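Local coordinates for protein argonaute (PDB 1YVU) that uses short single-stranded DNA guides to bind complementary RNA targets and cleaves them with the help of divalent metal ions, at residues A[545-556]-A[581-591]. Sequence-based numbering, arbitrary orientation.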
ATOM      1  N   GLU A 545      17.698   6.182 -12.555  1.00 55.25           N
ATOM      2  CA  GLU A 545      18.443   7.402 -12.853  1.00 52.09           C
ATOM      3  C   GLU A 545      17.759   8.318 -13.861  1.00 46.39           C
ATOM      4  O   GLU A 545      17.705   9.530 -13.643  1.00 41.29           O
ATOM      5  CB  GLU A 545      19.831   7.042 -13.394  1.00 63.64           C
ATOM      6  CG  GLU A 545      20.848   6.508 -12.379  1.00 70.73           C
ATOM      7  CD  GLU A 545      21.720   7.598 -11.737  1.00 77.73           C
ATOM      8  OE1 GLU A 545      21.958   8.653 -12.373  1.00 80.51           O
ATOM      9  OE2 GLU A 545      22.194   7.380 -10.594  1.00 82.00           O
ATOM     10  N   LYS A 546      17.247   7.743 -14.955  1.00 41.41           N
ATOM     11  CA  LYS A 546      16.589   8.543 -15.993  1.00 42.18           C
ATOM     12  C   LYS A 546      15.318   9.089 -15.434  1.00 36.48           C
ATOM     13  O   LYS A 546      15.151  10.301 -15.408  1.00 39.78           O
ATOM     14  CB  LYS A 546      16.298   7.747 -17.267  1.00 47.91           C
ATOM     15  CG  LYS A 546      16.456   8.555 -18.558  1.00 53.15           C
ATOM     16  CD  LYS A 546      16.857   7.685 -19.757  1.00 67.36           C
ATOM     17  CE  LYS A 546      18.243   6.987 -19.576  1.00 74.64           C
ATOM     18  NZ  LYS A 546      18.701   6.120 -20.727  1.00 77.91           N
ATOM     19  N   ALA A 547      14.538   8.199 -14.813  1.00 39.90           N
ATOM     20  CA  ALA A 547      13.255   8.524 -14.178  1.00 36.07           C
ATOM     21  C   ALA A 547      13.364   9.708 -13.237  1.00 33.20           C
ATOM     22  O   ALA A 547      12.575  10.662 -13.350  1.00 34.02           O
ATOM     23  CB  ALA A 547      12.687   7.311 -13.440  1.00 35.10           C
ATOM     24  N   ILE A 548      14.425   9.690 -12.420  1.00 23.68           N
ATOM     25  CA  ILE A 548      14.683  10.749 -11.465  1.00 19.96           C
ATOM     26  C   ILE A 548      15.431  11.939 -12.046  1.00 24.83           C
ATOM     27  O   ILE A 548      15.244  13.060 -11.576  1.00 28.68           O
ATOM     28  CB  ILE A 548      15.291  10.192 -10.181  1.00 14.46           C
ATOM     29  CG1 ILE A 548      14.229   9.302  -9.526  1.00 16.32           C
ATOM     30  CG2 ILE A 548      15.626  11.297  -9.179  1.00  4.10           C
ATOM     31  CD1 ILE A 548      14.770   8.289  -8.626  1.00 21.55           C
ATOM     32  N   GLY A 549      16.199  11.726 -13.111  1.00 22.45           N
ATOM     33  CA  GLY A 549      16.913  12.836 -13.733  1.00 23.88           C
ATOM     34  C   GLY A 549      15.933  13.648 -14.552  1.00 27.00           C
ATOM     35  O   GLY A 549      16.051  14.888 -14.663  1.00 13.62           O
ATOM     36  N   ASP A 550      14.960  12.914 -15.115  1.00 19.29           N
ATOM     37  CA  ASP A 550      13.883  13.479 -15.919  1.00 24.10           C
ATOM     38  C   ASP A 550      13.089  14.386 -15.012  1.00 22.91           C
ATOM     39  O   ASP A 550      12.830  15.544 -15.378  1.00 30.86           O
ATOM     40  CB  ASP A 550      12.974  12.405 -16.499  1.00 28.40           C
ATOM     41  CG  ASP A 550      13.519  11.810 -17.780  1.00 37.13           C
ATOM     42  OD1 ASP A 550      13.047  12.171 -18.870  1.00 39.29           O
ATOM     43  OD2 ASP A 550      14.410  10.954 -17.699  1.00 38.58           O
ATOM     44  N   VAL A 551      12.817  13.904 -13.794  1.00 16.37           N
ATOM     45  CA  VAL A 551      12.113  14.677 -12.765  1.00 14.50           C
ATOM     46  C   VAL A 551      12.875  15.993 -12.474  1.00 15.24           C
ATOM     47  O   VAL A 551      12.295  17.089 -12.413  1.00 16.97           O
ATOM     48  CB  VAL A 551      12.005  13.830 -11.499  1.00 14.14           C
ATOM     49  CG1 VAL A 551      11.659  14.669 -10.231  1.00 13.32           C
ATOM     50  CG2 VAL A 551      10.979  12.761 -11.735  1.00 13.47           C
ATOM     51  N   PHE A 552      14.198  15.875 -12.419  1.00 17.12           N
ATOM     52  CA  PHE A 552      15.063  17.007 -12.173  1.00 16.07           C
ATOM     53  C   PHE A 552      15.161  17.970 -13.329  1.00 15.75           C
ATOM     54  O   PHE A 552      15.064  19.170 -13.108  1.00 10.32           O
ATOM     55  CB  PHE A 552      16.422  16.514 -11.751  1.00 15.14           C
ATOM     56  CG  PHE A 552      16.512  16.245 -10.288  1.00 18.94           C
ATOM     57  CD1 PHE A 552      16.126  15.001  -9.758  1.00 18.47           C
ATOM     58  CD2 PHE A 552      16.954  17.252  -9.424  1.00 16.87           C
ATOM     59  CE1 PHE A 552      16.182  14.762  -8.382  1.00 20.59           C
ATOM     60  CE2 PHE A 552      17.022  17.040  -8.039  1.00 20.59           C
ATOM     61  CZ  PHE A 552      16.637  15.791  -7.506  1.00 22.07           C
ATOM     62  N   SER A 553      15.265  17.448 -14.562  1.00 18.79           N
ATOM     63  CA  SER A 553      15.309  18.311 -15.749  1.00 16.14           C
ATOM     64  C   SER A 553      13.974  19.020 -15.942  1.00 14.69           C
ATOM     65  O   SER A 553      13.954  20.147 -16.413  1.00 18.75           O
ATOM     66  CB  SER A 553      15.738  17.573 -17.019  1.00 17.84           C
ATOM     67  OG  SER A 553      14.802  16.599 -17.422  1.00 22.62           O
ATOM     68  N   LEU A 554      12.881  18.400 -15.494  1.00 18.70           N
ATOM     69  CA  LEU A 554      11.564  19.034 -15.571  1.00 15.66           C
ATOM     70  C   LEU A 554      11.507  20.203 -14.579  1.00 22.82           C
ATOM     71  O   LEU A 554      10.980  21.255 -14.925  1.00 28.43           O
ATOM     72  CB  LEU A 554      10.411  18.056 -15.283  1.00 19.07           C
ATOM     73  CG  LEU A 554       8.977  18.643 -15.394  1.00 21.54           C
ATOM     74  CD1 LEU A 554       8.718  19.269 -16.761  1.00 19.14           C
ATOM     75  CD2 LEU A 554       7.922  17.602 -15.099  1.00 15.63           C
ATOM     76  N   LEU A 555      12.099  20.044 -13.387  1.00 17.75           N
ATOM     77  CA  LEU A 555      12.101  21.119 -12.388  1.00 19.82           C
ATOM     78  C   LEU A 555      12.897  22.286 -12.920  1.00 22.50           C
ATOM     79  O   LEU A 555      12.488  23.435 -12.782  1.00 20.68           O
ATOM     80  CB  LEU A 555      12.671  20.657 -11.049  1.00 16.44           C
ATOM     81  CG  LEU A 555      11.706  19.794 -10.217  1.00 16.29           C
ATOM     82  CD1 LEU A 555      12.451  19.008  -9.177  1.00 16.03           C
ATOM     83  CD2 LEU A 555      10.643  20.647  -9.557  1.00 17.23           C
ATOM     84  N   GLU A 556      13.957  21.968 -13.661  1.00 28.37           N
ATOM     85  CA  GLU A 556      14.819  22.978 -14.271  1.00 28.81           C
ATOM     86  C   GLU A 556      14.035  23.702 -15.365  1.00 27.68           C
ATOM     87  O   GLU A 556      14.060  24.936 -15.427  1.00 31.76           O
ATOM     88  CB  GLU A 556      16.059  22.325 -14.882  1.00 35.57           C
ATOM     89  CG  GLU A 556      17.165  23.294 -15.303  1.00 43.21           C
ATOM     90  CD  GLU A 556      18.001  22.777 -16.463  1.00 48.66           C
ATOM     91  OE1 GLU A 556      18.429  23.616 -17.294  1.00 48.69           O
ATOM     92  OE2 GLU A 556      18.223  21.544 -16.560  1.00 49.25           O
ATOM     93  N   ALA A 581      20.160   8.497  -6.513  1.00 29.96           N
ATOM     94  CA  ALA A 581      19.889   9.288  -7.717  1.00 24.72           C
ATOM     95  C   ALA A 581      19.516  10.697  -7.362  1.00 22.56           C
ATOM     96  O   ALA A 581      20.053  11.631  -7.910  1.00 23.99           O
ATOM     97  CB  ALA A 581      18.781   8.650  -8.522  1.00 23.65           C
ATOM     98  N   PHE A 582      18.689  10.822  -6.331  1.00 27.84           N
ATOM     99  CA  PHE A 582      18.210  12.099  -5.820  1.00 24.73           C
ATOM    100  C   PHE A 582      19.352  12.945  -5.288  1.00 28.89           C
ATOM    101  O   PHE A 582      19.602  14.032  -5.812  1.00 29.18           O
ATOM    102  CB  PHE A 582      17.185  11.855  -4.706  1.00 24.19           C
ATOM    103  CG  PHE A 582      15.801  11.582  -5.206  1.00 24.89           C
ATOM    104  CD1 PHE A 582      15.282  10.289  -5.172  1.00 22.44           C
ATOM    105  CD2 PHE A 582      14.992  12.620  -5.718  1.00 27.29           C
ATOM    106  CE1 PHE A 582      13.967  10.015  -5.646  1.00 24.45           C
ATOM    107  CE2 PHE A 582      13.665  12.363  -6.199  1.00 23.76           C
ATOM    108  CZ  PHE A 582      13.160  11.059  -6.163  1.00 16.58           C
ATOM    109  N   LYS A 583      20.077  12.392  -4.310  1.00 30.72           N
ATOM    110  CA  LYS A 583      21.210  13.047  -3.663  1.00 30.71           C
ATOM    111  C   LYS A 583      22.229  13.549  -4.666  1.00 32.72           C
ATOM    112  O   LYS A 583      22.767  14.642  -4.496  1.00 39.07           O
ATOM    113  CB  LYS A 583      21.913  12.084  -2.716  1.00 33.04           C
ATOM    114  CG  LYS A 583      21.083  11.595  -1.574  1.00 28.30           C
ATOM    115  CD  LYS A 583      21.880  10.613  -0.744  1.00 28.36           C
ATOM    116  CE  LYS A 583      21.182  10.318   0.576  1.00 31.58           C
ATOM    117  NZ  LYS A 583      21.796   9.206   1.338  1.00 36.53           N
ATOM    118  N   LYS A 584      22.458  12.769  -5.723  1.00 34.57           N
ATOM    119  CA  LYS A 584      23.420  13.147  -6.747  1.00 40.38           C
ATOM    120  C   LYS A 584      22.893  14.180  -7.707  1.00 41.51           C
ATOM    121  O   LYS A 584      23.641  15.055  -8.123  1.00 42.73           O
ATOM    122  CB  LYS A 584      23.930  11.925  -7.480  1.00 43.96           C
ATOM    123  CG  LYS A 584      24.801  11.081  -6.561  1.00 60.07           C
ATOM    124  CD  LYS A 584      24.912   9.651  -7.038  1.00 64.44           C
ATOM    125  CE  LYS A 584      25.741   8.820  -6.089  1.00 56.32           C
ATOM    126  NZ  LYS A 584      25.940   7.463  -6.673  1.00 59.17           N
ATOM    127  N   TYR A 585      21.590  14.111  -7.992  1.00 36.89           N
ATOM    128  CA  TYR A 585      20.917  15.060  -8.883  1.00 36.31           C
ATOM    129  C   TYR A 585      20.530  16.302  -8.095  1.00 36.07           C
ATOM    130  O   TYR A 585      20.207  17.343  -8.666  1.00 34.09           O
ATOM    131  CB  TYR A 585      19.703  14.421  -9.545  1.00 36.18           C
ATOM    132  CG  TYR A 585      20.010  13.653 -10.815  1.00 39.57           C
ATOM    133  CD1 TYR A 585      19.955  12.247 -10.851  1.00 32.68           C
ATOM    134  CD2 TYR A 585      20.389  14.328 -11.991  1.00 40.71           C
ATOM    135  CE1 TYR A 585      20.280  11.528 -12.022  1.00 42.45           C
ATOM    136  CE2 TYR A 585      20.711  13.626 -13.178  1.00 45.50           C
ATOM    137  CZ  TYR A 585      20.658  12.231 -13.188  1.00 41.00           C
ATOM    138  OH  TYR A 585      20.957  11.579 -14.364  1.00 46.74           O
ATOM    139  N   GLY A 586      20.554  16.172  -6.768  1.00 33.96           N
ATOM    140  CA  GLY A 586      20.297  17.293  -5.882  1.00 33.48           C
ATOM    141  C   GLY A 586      21.597  18.089  -5.852  1.00 36.39           C
ATOM    142  O   GLY A 586      21.574  19.314  -5.887  1.00 34.60           O
ATOM    143  N   GLU A 587      22.731  17.375  -5.871  1.00 36.99           N
ATOM    144  CA  GLU A 587      24.071  17.976  -5.856  1.00 46.53           C
ATOM    145  C   GLU A 587      24.342  18.672  -7.165  1.00 41.28           C
ATOM    146  O   GLU A 587      24.780  19.828  -7.172  1.00 43.26           O
ATOM    147  CB  GLU A 587      25.158  16.914  -5.620  1.00 51.19           C
ATOM    148  CG  GLU A 587      25.568  16.721  -4.151  1.00 63.08           C
ATOM    149  CD  GLU A 587      26.179  15.337  -3.853  1.00 72.74           C
ATOM    150  OE1 GLU A 587      26.627  14.627  -4.793  1.00 72.45           O
ATOM    151  OE2 GLU A 587      26.214  14.965  -2.651  1.00 71.46           O
ATOM    152  N   LEU A 588      24.002  17.973  -8.248  1.00 39.34           N
ATOM    153  CA  LEU A 588      24.166  18.424  -9.629  1.00 38.16           C
ATOM    154  C   LEU A 588      23.412  19.689 -10.030  1.00 36.14           C
ATOM    155  O   LEU A 588      23.977  20.530 -10.711  1.00 39.34           O
ATOM    156  CB  LEU A 588      23.794  17.293 -10.587  1.00 40.28           C
ATOM    157  CG  LEU A 588      24.903  16.581 -11.373  1.00 50.39           C
ATOM    158  CD1 LEU A 588      24.665  15.063 -11.421  1.00 44.06           C
ATOM    159  CD2 LEU A 588      24.960  17.195 -12.780  1.00 53.11           C
ATOM    160  N   TYR A 589      22.151  19.825  -9.606  1.00 31.01           N
ATOM    161  CA  TYR A 589      21.333  21.007  -9.928  1.00 31.72           C
ATOM    162  C   TYR A 589      21.345  22.046  -8.825  1.00 32.67           C
ATOM    163  O   TYR A 589      20.687  23.096  -8.938  1.00 32.40           O
ATOM    164  CB  TYR A 589      19.883  20.623 -10.186  1.00 35.01           C
ATOM    165  CG  TYR A 589      19.622  19.868 -11.455  1.00 32.05           C
ATOM    166  CD1 TYR A 589      19.879  18.494 -11.526  1.00 33.38           C
ATOM    167  CD2 TYR A 589      19.069  20.501 -12.584  1.00 27.35           C
ATOM    168  CE1 TYR A 589      19.591  17.747 -12.698  1.00 33.59           C
ATOM    169  CE2 TYR A 589      18.768  19.759 -13.765  1.00 31.71           C
ATOM    170  CZ  TYR A 589      19.033  18.379 -13.806  1.00 30.47           C
ATOM    171  OH  TYR A 589      18.741  17.609 -14.910  1.00 35.29           O
ATOM    172  N   GLY A 590      22.032  21.699  -7.739  1.00 30.95           N
ATOM    173  CA  GLY A 590      22.176  22.567  -6.586  1.00 31.76           C
ATOM    174  C   GLY A 590      20.895  22.819  -5.824  1.00 34.31           C
ATOM    175  O   GLY A 590      20.621  23.968  -5.505  1.00 38.61           O
ATOM    176  N   TYR A 591      20.096  21.774  -5.588  1.00 34.48           N
ATOM    177  CA  TYR A 591      18.826  21.888  -4.830  1.00 33.50           C
ATOM    178  C   TYR A 591      18.946  21.386  -3.367  1.00 26.92           C
ATOM    179  O   TYR A 591      19.774  20.508  -3.076  1.00 24.06           O
ATOM    180  CB  TYR A 591      17.675  21.087  -5.506  1.00 25.09           C
ATOM    181  CG  TYR A 591      17.223  21.526  -6.888  1.00 18.08           C
ATOM    182  CD1 TYR A 591      17.191  22.894  -7.255  1.00 22.81           C
ATOM    183  CD2 TYR A 591      16.840  20.558  -7.854  1.00 21.30           C
ATOM    184  CE1 TYR A 591      16.801  23.297  -8.567  1.00 27.31           C
ATOM    185  CE2 TYR A 591      16.440  20.939  -9.186  1.00 24.52           C
ATOM    186  CZ  TYR A 591      16.430  22.315  -9.531  1.00 25.89           C
ATOM    187  OH  TYR A 591      16.113  22.715 -10.822  1.00 27.99           O
TER
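F552 enters helix 576-589 as a knob into a hole, its ring lodged among F582, Y585, G586 and Y589. Y585 CB lies over one face of that ring, 3.6 Å from its centroid, while F582 CD2 and Y591 CD2 meet its rim. The side chains of F552 and F582 cross at about a right angle, F552 CE1 lying 3.6 Å from F582 CD2; Y591 instead lies rim to rim with F552, the planes 19° apart. A flat, wholly apolar side chain suits this slot, and an alanine here would probably leave a gap between the helices and rob Y585, Y589 and Y591 of their shared neighbour.

CH-pi contacts extend the seam. I548 places CG2 over the F582 ring, 3.7 Å from its centroid; this branch stands anti to the backbone N, while CG1 carries CD1 to the same ring and to A581 CB. G549 offers its bare CA to the face of Y585 at 3.8 Å from the centroid, where a CB would probably come too close to the ring, which is why glycine suits the place.

Y589 answers as a knob among G549, F552, S553 and E556, its CE1 3.5 Å from F552 CB. Past it, G590, with positive phi, closes a Schellman motif that returns Y591 to the interface, where its hydroxyl is hydrogen-bonded to F560 O.

The two helices, 33° from parallel, pack beside each other in the RNase H-like PIWI domain, V551 and F582 both touching I501 of strand 497-505. With no hydrogen bond joining the segments, their cohesion rests on aromatic and aliphatic shape-matching.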